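Local coordinates for cell division control protein 73 (PDB 4DM4) that serves as a component of the PAF1 complex in transcription elongation, transcription-coupled histone modification and RNA 3'-end formation, this part being its C-terminal GTPase-like domain, at residues D3-I8 with R58-D63; S28-P33 with N133-D138; E51-P56 with K151-R156. All coordinates share one frame; numbering follows the deposited sequence.

Contact 1 of 3, residues D3-I8 with R58-D63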
loop_
_atom_site.group_PDB
_atom_site.type_symbol
_atom_site.label_atom_id
_atom_site.label_comp_id
_atom_site.label_asym_id
_atom_site.label_seq_id
_atom_site.Cartn_x
_atom_site.Cartn_y
_atom_site.Cartn_z
ATOM N N ASP A 3 1.124 -6.002 -15.080
ATOM C CA ASP A 3 0.833 -4.975 -14.088
ATOM C C ASP A 3 1.331 -5.352 -12.694
ATOM O O ASP A 3 1.138 -6.488 -12.256
ATOM C CB ASP A 3 -0.671 -4.713 -14.037
ATOM C CG ASP A 3 -1.220 -4.178 -15.359
ATOM O OD1 ASP A 3 -0.448 -3.576 -16.143
ATOM O OD2 ASP A 3 -2.433 -4.352 -15.596
ATOM N N PRO A 4 1.975 -4.398 -11.997
ATOM C CA PRO A 4 2.383 -4.620 -10.612
ATOM C C PRO A 4 1.191 -4.609 -9.666
ATOM O O PRO A 4 0.161 -3.982 -9.956
ATOM C CB PRO A 4 3.301 -3.429 -10.322
ATOM C CG PRO A 4 2.793 -2.359 -11.196
ATOM C CD PRO A 4 2.402 -3.072 -12.478
ATOM N N ILE A 5 1.346 -5.303 -8.547
ATOM C CA ILE A 5 0.285 -5.475 -7.556
ATOM C C ILE A 5 0.625 -4.742 -6.254
ATOM O O ILE A 5 1.753 -4.816 -5.787
ATOM C CB ILE A 5 0.036 -6.986 -7.276
ATOM C CG1 ILE A 5 -0.411 -7.701 -8.554
ATOM C CG2 ILE A 5 -1.035 -7.186 -6.163
ATOM C CD1 ILE A 5 -0.169 -9.213 -8.534
ATOM N N ILE A 6 -0.345 -4.037 -5.674
ATOM C CA ILE A 6 -0.196 -3.531 -4.292
ATOM C C ILE A 6 -1.184 -4.240 -3.361
ATOM O O ILE A 6 -2.380 -4.279 -3.634
ATOM C CB ILE A 6 -0.348 -1.986 -4.182
ATOM C CG1 ILE A 6 0.699 -1.277 -5.051
ATOM C CG2 ILE A 6 -0.211 -1.503 -2.715
ATOM C CD1 ILE A 6 0.471 0.220 -5.191
ATOM N N LEU A 7 -0.663 -4.841 -2.290
ATOM C CA LEU A 7 -1.502 -5.470 -1.276
ATOM C C LEU A 7 -1.753 -4.514 -0.122
ATOM O O LEU A 7 -0.817 -3.921 0.411
ATOM C CB LEU A 7 -0.867 -6.757 -0.749
ATOM C CG LEU A 7 -1.257 -8.027 -1.495
ATOM C CD1 LEU A 7 -0.269 -9.127 -1.169
ATOM C CD2 LEU A 7 -2.691 -8.440 -1.158
ATOM N N ILE A 8 -3.026 -4.350 0.235
ATOM C CA ILE A 8 -3.423 -3.454 1.330
ATOM C C ILE A 8 -4.350 -4.195 2.311
ATOM O O ILE A 8 -4.822 -5.295 1.997
ATOM C CB ILE A 8 -4.063 -2.126 0.804
ATOM C CG1 ILE A 8 -5.492 -2.349 0.301
ATOM C CG2 ILE A 8 -3.168 -1.459 -0.238
ATOM C CD1 ILE A 8 -6.238 -1.055 0.032
ATOM N N ARG A 58 0.022 0.722 -14.590
ATOM C CA ARG A 58 -1.277 0.292 -14.109
ATOM C C ARG A 58 -1.073 -0.630 -12.922
ATOM O O ARG A 58 -0.417 -1.680 -13.039
ATOM C CB ARG A 58 -2.048 -0.448 -15.196
ATOM C CG ARG A 58 -2.237 0.320 -16.492
ATOM C CD ARG A 58 -2.298 -0.635 -17.684
ATOM N NE ARG A 58 -3.667 -0.915 -18.104
ATOM C CZ ARG A 58 -4.235 -2.123 -18.158
ATOM N NH1 ARG A 58 -3.563 -3.232 -17.822
ATOM N NH2 ARG A 58 -5.493 -2.218 -18.567
ATOM N N PHE A 59 -1.638 -0.231 -11.790
ATOM C CA PHE A 59 -1.564 -0.997 -10.561
ATOM C C PHE A 59 -2.843 -1.764 -10.307
ATOM O O PHE A 59 -3.946 -1.250 -10.514
ATOM C CB PHE A 59 -1.312 -0.066 -9.369
ATOM C CG PHE A 59 0.028 0.602 -9.406
ATOM C CD1 PHE A 59 1.138 -0.021 -8.843
ATOM C CD2 PHE A 59 0.189 1.839 -10.029
ATOM C CE1 PHE A 59 2.394 0.581 -8.871
ATOM C CE2 PHE A 59 1.451 2.452 -10.067
ATOM C CZ PHE A 59 2.555 1.815 -9.491
ATOM N N ILE A 60 -2.673 -2.997 -9.858
ATOM C CA ILE A 60 -3.743 -3.793 -9.309
ATOM C C ILE A 60 -3.683 -3.640 -7.778
ATOM O O ILE A 60 -2.701 -4.024 -7.143
ATOM C CB ILE A 60 -3.587 -5.278 -9.734
ATOM C CG1 ILE A 60 -3.663 -5.404 -11.267
ATOM C CG2 ILE A 60 -4.634 -6.161 -9.034
ATOM C CD1 ILE A 60 -2.997 -6.668 -11.830
ATOM N N ILE A 61 -4.714 -3.051 -7.191
ATOM C CA ILE A 61 -4.738 -2.886 -5.743
ATOM C C ILE A 61 -5.776 -3.811 -5.132
ATOM O O ILE A 61 -6.958 -3.712 -5.443
ATOM C CB ILE A 61 -4.955 -1.406 -5.316
ATOM C CG1 ILE A 61 -3.871 -0.516 -5.949
ATOM C CG2 ILE A 61 -4.921 -1.285 -3.795
ATOM C CD1 ILE A 61 -3.916 0.936 -5.504
ATOM N N VAL A 62 -5.310 -4.725 -4.282
ATOM C CA VAL A 62 -6.159 -5.752 -3.681
ATOM C C VAL A 62 -5.985 -5.810 -2.163
ATOM O O VAL A 62 -4.893 -5.567 -1.651
ATOM C CB VAL A 62 -5.877 -7.174 -4.270
ATOM C CG1 VAL A 62 -6.582 -7.368 -5.592
ATOM C CG2 VAL A 62 -4.379 -7.448 -4.410
ATOM N N ASP A 63 -7.059 -6.148 -1.454
ATOM C CA ASP A 63 -6.989 -6.301 -0.008
ATOM C C ASP A 63 -7.048 -7.773 0.417
ATOM O O ASP A 63 -7.344 -8.077 1.562
ATOM C CB ASP A 63 -8.069 -5.450 0.704
ATOM C CG ASP A 63 -9.503 -5.925 0.432
ATOM O OD1 ASP A 63 -9.714 -7.025 -0.124
ATOM O OD2 ASP A 63 -10.446 -5.190 0.813
HETATM O O HOH W 1 1.623 -1.567 -15.914
HETATM O O HOH W 2 -4.343 -7.954 2.437
#
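Asp3 OD2 lies 2.7 Å from Arg58 NH1, a salt bridge that closes one end of a pairing made mostly of backbone bonds and hydrocarbon. The two charged groups are not coplanar: carboxylate and guanidinium planes stand 55° apart. The other oxygen, Asp3 OD1, accepts from a water that in turn takes the N-H of Arg58, tying side chain to main chain. Beyond this polar end the strands run parallel, with Ile5, Ile6 and Leu7 beside Ile60, Ile61 and Val62. Four nearly straight bonds zip them together, from Ile60 N to Pro4 O (3.0 Å), Ile6 N to Ile60 O (2.8 Å), Val62 N to Ile6 O (3.0 Å) and Ile8 N to Val62 O (2.9 Å). In the GTPase-like sheet, strand 5-7 is flanked by 57-62 and, on its other edge, by 77-82, while the antiparallel strand 43-48 lies beyond 57-62. One face of the pair carries Val62 CG2, which meets both Ile5 CG2 and Leu7 CD2 at 3.8 Å. On the opposite face Ile6 CG1 sits anti to the carbonyl carbon (chi1 -59°), and the extended chain beyond it (chi2 170°) carries the methyl CD1 out to Phe59 CD1, 3.7 Å away. Pro4 CG touches the same ring carbon, and Leu149 and Leu153 of helix 138-155 also pack against this phenyl group.

Contact 2 of 3, residues S28-P33 with N133-D138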
loop_
_atom_site.group_PDB
_atom_site.type_symbol
_atom_site.label_atom_id
_atom_site.label_comp_id
_atom_site.label_asym_id
_atom_site.label_seq_id
_atom_site.Cartn_x
_atom_site.Cartn_y
_atom_site.Cartn_z
ATOM N N SER A 28 -4.794 12.915 -3.678
ATOM C CA SER A 28 -3.976 13.489 -2.604
ATOM C C SER A 28 -4.839 13.971 -1.431
ATOM O O SER A 28 -4.621 15.067 -0.891
ATOM C CB SER A 28 -3.079 14.619 -3.132
ATOM O OG SER A 28 -2.072 14.110 -3.981
ATOM N N LYS A 29 -5.830 13.157 -1.056
ATOM C CA LYS A 29 -6.626 13.435 0.137
ATOM C C LYS A 29 -6.945 12.184 0.931
ATOM O O LYS A 29 -7.499 11.214 0.403
ATOM C CB LYS A 29 -7.904 14.208 -0.204
ATOM C CG LYS A 29 -8.788 13.556 -1.246
ATOM C CD LYS A 29 -10.077 14.332 -1.436
ATOM C CE LYS A 29 -10.979 13.567 -2.376
ATOM N NZ LYS A 29 -11.990 14.410 -3.068
ATOM N N TYR A 30 -6.589 12.202 2.206
ATOM C CA TYR A 30 -7.068 11.170 3.098
ATOM C C TYR A 30 -8.554 11.376 3.388
ATOM O O TYR A 30 -8.973 12.480 3.739
ATOM C CB TYR A 30 -6.299 11.132 4.410
ATOM C CG TYR A 30 -6.846 10.043 5.290
ATOM C CD1 TYR A 30 -6.591 8.710 4.987
ATOM C CD2 TYR A 30 -7.677 10.333 6.373
ATOM C CE1 TYR A 30 -7.107 7.702 5.747
ATOM C CE2 TYR A 30 -8.210 9.309 7.153
ATOM C CZ TYR A 30 -7.908 7.994 6.825
ATOM O OH TYR A 30 -8.404 6.947 7.559
ATOM N N VAL A 31 -9.333 10.307 3.234
ATOM C CA VAL A 31 -10.759 10.314 3.567
ATOM C C VAL A 31 -11.020 9.169 4.546
ATOM O O VAL A 31 -10.768 8.010 4.225
ATOM C CB VAL A 31 -11.657 10.132 2.314
ATOM C CG1 VAL A 31 -13.118 10.000 2.714
ATOM C CG2 VAL A 31 -11.496 11.292 1.355
ATOM N N ASN A 32 -11.502 9.501 5.739
ATOM C CA ASN A 32 -11.856 8.492 6.740
ATOM C C ASN A 32 -12.821 7.457 6.167
ATOM O O ASN A 32 -13.831 7.840 5.590
ATOM C CB ASN A 32 -12.480 9.148 7.969
ATOM C CG ASN A 32 -12.493 8.226 9.172
ATOM O OD1 ASN A 32 -13.225 7.228 9.216
ATOM N ND2 ASN A 32 -11.666 8.553 10.160
ATOM N N PRO A 33 -12.495 6.146 6.307
ATOM C CA PRO A 33 -13.297 5.057 5.710
ATOM C C PRO A 33 -14.751 5.013 6.173
ATOM O O PRO A 33 -15.593 4.502 5.445
ATOM C CB PRO A 33 -12.576 3.778 6.168
ATOM C CG PRO A 33 -11.214 4.201 6.536
ATOM C CD PRO A 33 -11.321 5.617 7.033
ATOM N N ASN A 133 -5.051 16.561 11.611
ATOM C CA ASN A 133 -5.980 17.673 11.416
ATOM C C ASN A 133 -5.781 18.521 10.162
ATOM O O ASN A 133 -6.719 19.182 9.707
ATOM C CB ASN A 133 -5.960 18.578 12.648
ATOM C CG ASN A 133 -6.142 17.802 13.940
ATOM O OD1 ASN A 133 -5.400 18.001 14.899
ATOM N ND2 ASN A 133 -7.129 16.909 13.965
ATOM N N LYS A 134 -4.568 18.514 9.621
ATOM C CA LYS A 134 -4.234 19.372 8.490
ATOM C C LYS A 134 -4.221 18.551 7.209
ATOM O O LYS A 134 -3.205 17.964 6.826
ATOM C CB LYS A 134 -2.900 20.075 8.730
ATOM C CG LYS A 134 -2.900 21.001 9.944
ATOM C CD LYS A 134 -1.508 21.521 10.235
ATOM C CE LYS A 134 -1.481 22.353 11.511
ATOM N NZ LYS A 134 -0.086 22.522 12.009
ATOM N N ARG A 135 -5.369 18.507 6.549
ATOM C CA ARG A 135 -5.551 17.623 5.401
ATOM C C ARG A 135 -4.670 18.056 4.209
ATOM O O ARG A 135 -4.317 17.233 3.358
ATOM C CB ARG A 135 -7.041 17.550 5.044
ATOM C CG ARG A 135 -7.591 16.168 4.636
ATOM C CD ARG A 135 -7.608 15.108 5.757
ATOM N NE ARG A 135 -6.303 14.465 5.898
ATOM C CZ ARG A 135 -5.632 14.342 7.041
ATOM N NH1 ARG A 135 -4.446 13.750 7.041
ATOM N NH2 ARG A 135 -6.140 14.785 8.190
ATOM N N PHE A 136 -4.288 19.335 4.165
ATOM C CA PHE A 136 -3.440 19.830 3.080
ATOM C C PHE A 136 -2.045 19.193 3.065
ATOM O O PHE A 136 -1.399 19.149 2.016
ATOM C CB PHE A 136 -3.366 21.368 3.063
ATOM C CG PHE A 136 -2.487 21.973 4.144
ATOM C CD1 PHE A 136 -1.143 22.225 3.905
ATOM C CD2 PHE A 136 -3.022 22.321 5.383
ATOM C CE1 PHE A 136 -0.327 22.791 4.894
ATOM C CE2 PHE A 136 -2.225 22.899 6.379
ATOM C CZ PHE A 136 -0.870 23.132 6.132
ATOM N N LYS A 137 -1.599 18.703 4.226
ATOM C CA LYS A 137 -0.321 17.993 4.363
ATOM C C LYS A 137 -0.292 16.678 3.589
ATOM O O LYS A 137 0.775 16.112 3.356
ATOM C CB LYS A 137 0.009 17.726 5.840
ATOM C CG LYS A 137 0.355 18.960 6.672
ATOM C CD LYS A 137 1.762 19.454 6.382
ATOM N N ASP A 138 -1.461 16.181 3.207
ATOM C CA ASP A 138 -1.536 14.954 2.411
ATOM C C ASP A 138 -0.846 15.077 1.065
ATOM O O ASP A 138 -0.349 14.083 0.543
ATOM C CB ASP A 138 -2.983 14.514 2.196
ATOM C CG ASP A 138 -3.692 14.177 3.492
ATOM O OD1 ASP A 138 -3.015 13.885 4.502
ATOM O OD2 ASP A 138 -4.936 14.211 3.497
HETATM O O HOH W 3 -5.723 16.895 0.961
#
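Tyr30 and Asp138 meet through the backbone amide of the tyrosine, whose N-H points almost straight (170°) at Asp138 OD2, N to OD2 2.9 Å. The amide reaches this oxygen from above the carboxylate, 53° out of its plane, which leaves the direction nearer that plane to Arg135. The arginine chain, bent at both chi2 and chi3, folds back and takes the carboxylate side-on with two nitrogens: NE lies 2.8 Å from Asp138 OD2, and NH1 lies 2.9 Å from Asp138 OD1, which offers its syn lone pair. Asp138 OD2 is therefore held by two donors coming from different directions, and the double grip restrains rotation of the carboxylate. NH1 also bonds to the carbonyl of Asp131. Within the GTPase-like fold, the contact ties the turn where helix 21-27 ends, Ser28 having a positive phi there, to the loop leading from strand 125-130 into the long C-terminal helix 138-155. Tyr30 packs on the arginine as well: its CB is 3.7 Å from Arg135 NE, and its CD2 lies over one face of the guanidinium, while NE is at the edge of the tyrosine ring. With CG anti to the backbone N (chi1 180°), the ring is carried away from the aspartate, to stack edge-to-face with Phe111 and give its hydroxyl the carbonyl of Ile15. Alongside, Asp138 CB rests 3.5 Å from Ser28 O, and a water donates to both Ser28 O and Arg135 O, at 2.8 Å from each.

Contact 3 of 3, residues E51-P56 with K151-R156; sequences ERISRP and KELISR
The loop 51-56 comes no nearer to the last turns of helix 138-155 than 8.0 Å between the CA atoms of Ile53 and Ile154, so side chains alone bridge the gap. Arg52 and Ile154 cross at about a right angle, and the isoleucine's CD1 methyl fits against the guanidinium, 3.3 Å from Arg52 NH1 and 3.5 Å from Arg52 NE. A bend at chi3 (-56°) turns the arginine's end towards the helix. There Lys151 CG meets the guanidinium edge in its plane, 3.8 Å from Arg52 NH1; the lysine thus offers its hydrocarbon part, its ammonium lying further off. The charge of Arg52 is met by Glu150, the residue before Lys151, which makes a salt bridge with Arg52 NH2. Ile53 supplies the apolar half: its CD1 lies 4.2 Å from Leu153 CB, the two side chains again crossing nearly perpendicularly, and its CG1 lies 4.3 Å from Ile154 CG1. In the GTPase-like domain this packs the connection between antiparallel strands 43-48 and 57-62 against the C-terminal helix, whose Leu153 also touches Phe50 of that connection and Val78 of strand 77-82.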
loop_
_atom_site.group_PDB
_atom_site.type_symbol
_atom_site.label_atom_id
_atom_site.label_comp_id
_atom_site.label_asym_id
_atom_site.label_seq_id
_atom_site.Cartn_x
_atom_site.Cartn_y
_atom_site.Cartn_z
ATOM N N GLU A 51 7.535 10.615 -13.153
ATOM C CA GLU A 51 8.476 11.530 -13.799
ATOM C C GLU A 51 9.538 10.755 -14.570
ATOM O O GLU A 51 9.791 11.032 -15.744
ATOM C CB GLU A 51 9.142 12.448 -12.768
ATOM N N ARG A 52 10.131 9.762 -13.909
ATOM C CA ARG A 52 11.278 9.041 -14.465
ATOM C C ARG A 52 10.876 7.809 -15.275
ATOM O O ARG A 52 11.731 7.159 -15.867
ATOM C CB ARG A 52 12.281 8.666 -13.370
ATOM C CG ARG A 52 12.783 9.848 -12.535
ATOM C CD ARG A 52 14.148 9.568 -11.895
ATOM N NE ARG A 52 14.152 8.354 -11.072
ATOM C CZ ARG A 52 13.865 8.317 -9.772
ATOM N NH1 ARG A 52 13.893 7.165 -9.116
ATOM N NH2 ARG A 52 13.548 9.430 -9.123
ATOM N N ILE A 53 9.582 7.488 -15.299
ATOM C CA ILE A 53 9.095 6.361 -16.106
ATOM C C ILE A 53 8.234 6.837 -17.280
ATOM O O ILE A 53 7.319 7.648 -17.110
ATOM C CB ILE A 53 8.356 5.299 -15.251
ATOM C CG1 ILE A 53 9.266 4.808 -14.122
ATOM C CG2 ILE A 53 7.891 4.130 -16.123
ATOM C CD1 ILE A 53 8.573 3.946 -13.073
ATOM N N SER A 54 8.529 6.305 -18.461
ATOM C CA SER A 54 7.963 6.786 -19.718
ATOM C C SER A 54 6.464 6.511 -19.885
ATOM O O SER A 54 5.686 7.432 -20.141
ATOM C CB SER A 54 8.749 6.201 -20.895
ATOM O OG SER A 54 8.360 6.804 -22.110
ATOM N N ARG A 55 6.079 5.244 -19.743
ATOM C CA ARG A 55 4.691 4.803 -19.898
ATOM C C ARG A 55 3.962 4.829 -18.549
ATOM O O ARG A 55 4.577 4.577 -17.513
ATOM C CB ARG A 55 4.654 3.380 -20.471
ATOM C CG ARG A 55 5.710 2.449 -19.870
ATOM C CD ARG A 55 5.221 1.024 -19.685
ATOM N NE ARG A 55 6.145 0.261 -18.846
ATOM C CZ ARG A 55 5.797 -0.772 -18.080
ATOM N NH1 ARG A 55 4.534 -1.187 -18.029
ATOM N NH2 ARG A 55 6.714 -1.392 -17.348
ATOM N N PRO A 56 2.649 5.131 -18.553
ATOM C CA PRO A 56 1.900 5.045 -17.294
ATOM C C PRO A 56 1.860 3.609 -16.768
ATOM O O PRO A 56 1.729 2.663 -17.547
ATOM C CB PRO A 56 0.497 5.518 -17.677
ATOM C CG PRO A 56 0.413 5.340 -19.150
ATOM C CD PRO A 56 1.798 5.558 -19.676
ATOM N N LYS A 151 11.251 4.516 -7.052
ATOM C CA LYS A 151 12.577 3.901 -6.883
ATOM C C LYS A 151 12.469 2.370 -6.859
ATOM O O LYS A 151 13.272 1.667 -7.476
ATOM C CB LYS A 151 13.238 4.380 -5.586
ATOM C CG LYS A 151 13.604 5.861 -5.536
ATOM C CD LYS A 151 14.171 6.200 -4.162
ATOM C CE LYS A 151 14.492 7.678 -4.010
ATOM N NZ LYS A 151 15.062 7.956 -2.648
ATOM N N GLU A 152 11.461 1.880 -6.139
ATOM C CA GLU A 152 11.138 0.458 -6.057
ATOM C C GLU A 152 10.783 -0.131 -7.432
ATOM O O GLU A 152 11.290 -1.193 -7.797
ATOM C CB GLU A 152 10.003 0.250 -5.047
ATOM C CG GLU A 152 9.820 -1.178 -4.557
ATOM C CD GLU A 152 11.079 -1.784 -3.931
ATOM O OE1 GLU A 152 11.895 -1.047 -3.338
ATOM O OE2 GLU A 152 11.252 -3.017 -4.038
ATOM N N LEU A 153 9.941 0.560 -8.204
ATOM C CA LEU A 153 9.619 0.101 -9.565
ATOM C C LEU A 153 10.844 0.054 -10.483
ATOM O O LEU A 153 11.033 -0.920 -11.220
ATOM C CB LEU A 153 8.513 0.946 -10.200
ATOM C CG LEU A 153 7.141 0.865 -9.509
ATOM C CD1 LEU A 153 6.248 1.951 -10.042
ATOM C CD2 LEU A 153 6.498 -0.505 -9.687
ATOM N N ILE A 154 11.668 1.100 -10.429
ATOM C CA ILE A 154 12.877 1.187 -11.254
ATOM C C ILE A 154 13.854 0.048 -10.929
ATOM O O ILE A 154 14.417 -0.578 -11.829
ATOM C CB ILE A 154 13.545 2.583 -11.120
ATOM C CG1 ILE A 154 12.680 3.642 -11.816
ATOM C CG2 ILE A 154 14.961 2.580 -11.691
ATOM C CD1 ILE A 154 13.004 5.057 -11.429
ATOM N N SER A 155 14.019 -0.217 -9.637
ATOM C CA SER A 155 14.817 -1.335 -9.137
ATOM C C SER A 155 14.312 -2.699 -9.625
ATOM O O SER A 155 15.100 -3.613 -9.859
ATOM C CB SER A 155 14.822 -1.310 -7.605
ATOM O OG SER A 155 15.227 -2.567 -7.065
ATOM N N ARG A 156 12.997 -2.830 -9.771
ATOM C CA ARG A 156 12.394 -4.086 -10.198
ATOM C C ARG A 156 12.300 -4.240 -11.719
ATOM O O ARG A 156 11.735 -5.220 -12.205
ATOM C CB ARG A 156 11.014 -4.252 -9.573
ATOM C CG ARG A 156 11.016 -4.516 -8.087
ATOM C CD ARG A 156 9.850 -5.410 -7.793
ATOM N NE ARG A 156 9.732 -5.777 -6.390
ATOM C CZ ARG A 156 9.169 -6.906 -5.972
ATOM N NH1 ARG A 156 8.709 -7.786 -6.859
ATOM N NH2 ARG A 156 9.081 -7.163 -4.672
#

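In the fold
The three contacts show how one GTPase-like domain is knit from pieces distant in sequence. All three first segments, 3-8, 28-33 and 51-56, come before any second segment, 58-63, 133-138 and 151-156, so every pair of contacts crosses along the chain. Contact 1 lies within the sheet, its centre about 8 Å from the centre of the chain. Contacts 2 and 3 lie further out, their centres about 26 Å apart, at the start and near the end of helix 138-155. Contact 3 meets the sheet where Leu153 CD1 packs 3.7 Å from Phe59 CZ of contact 1, whereas contact 2 touches neither of the others. The helix therefore has contacts near both ends, and near its C-terminal end also with the sheet.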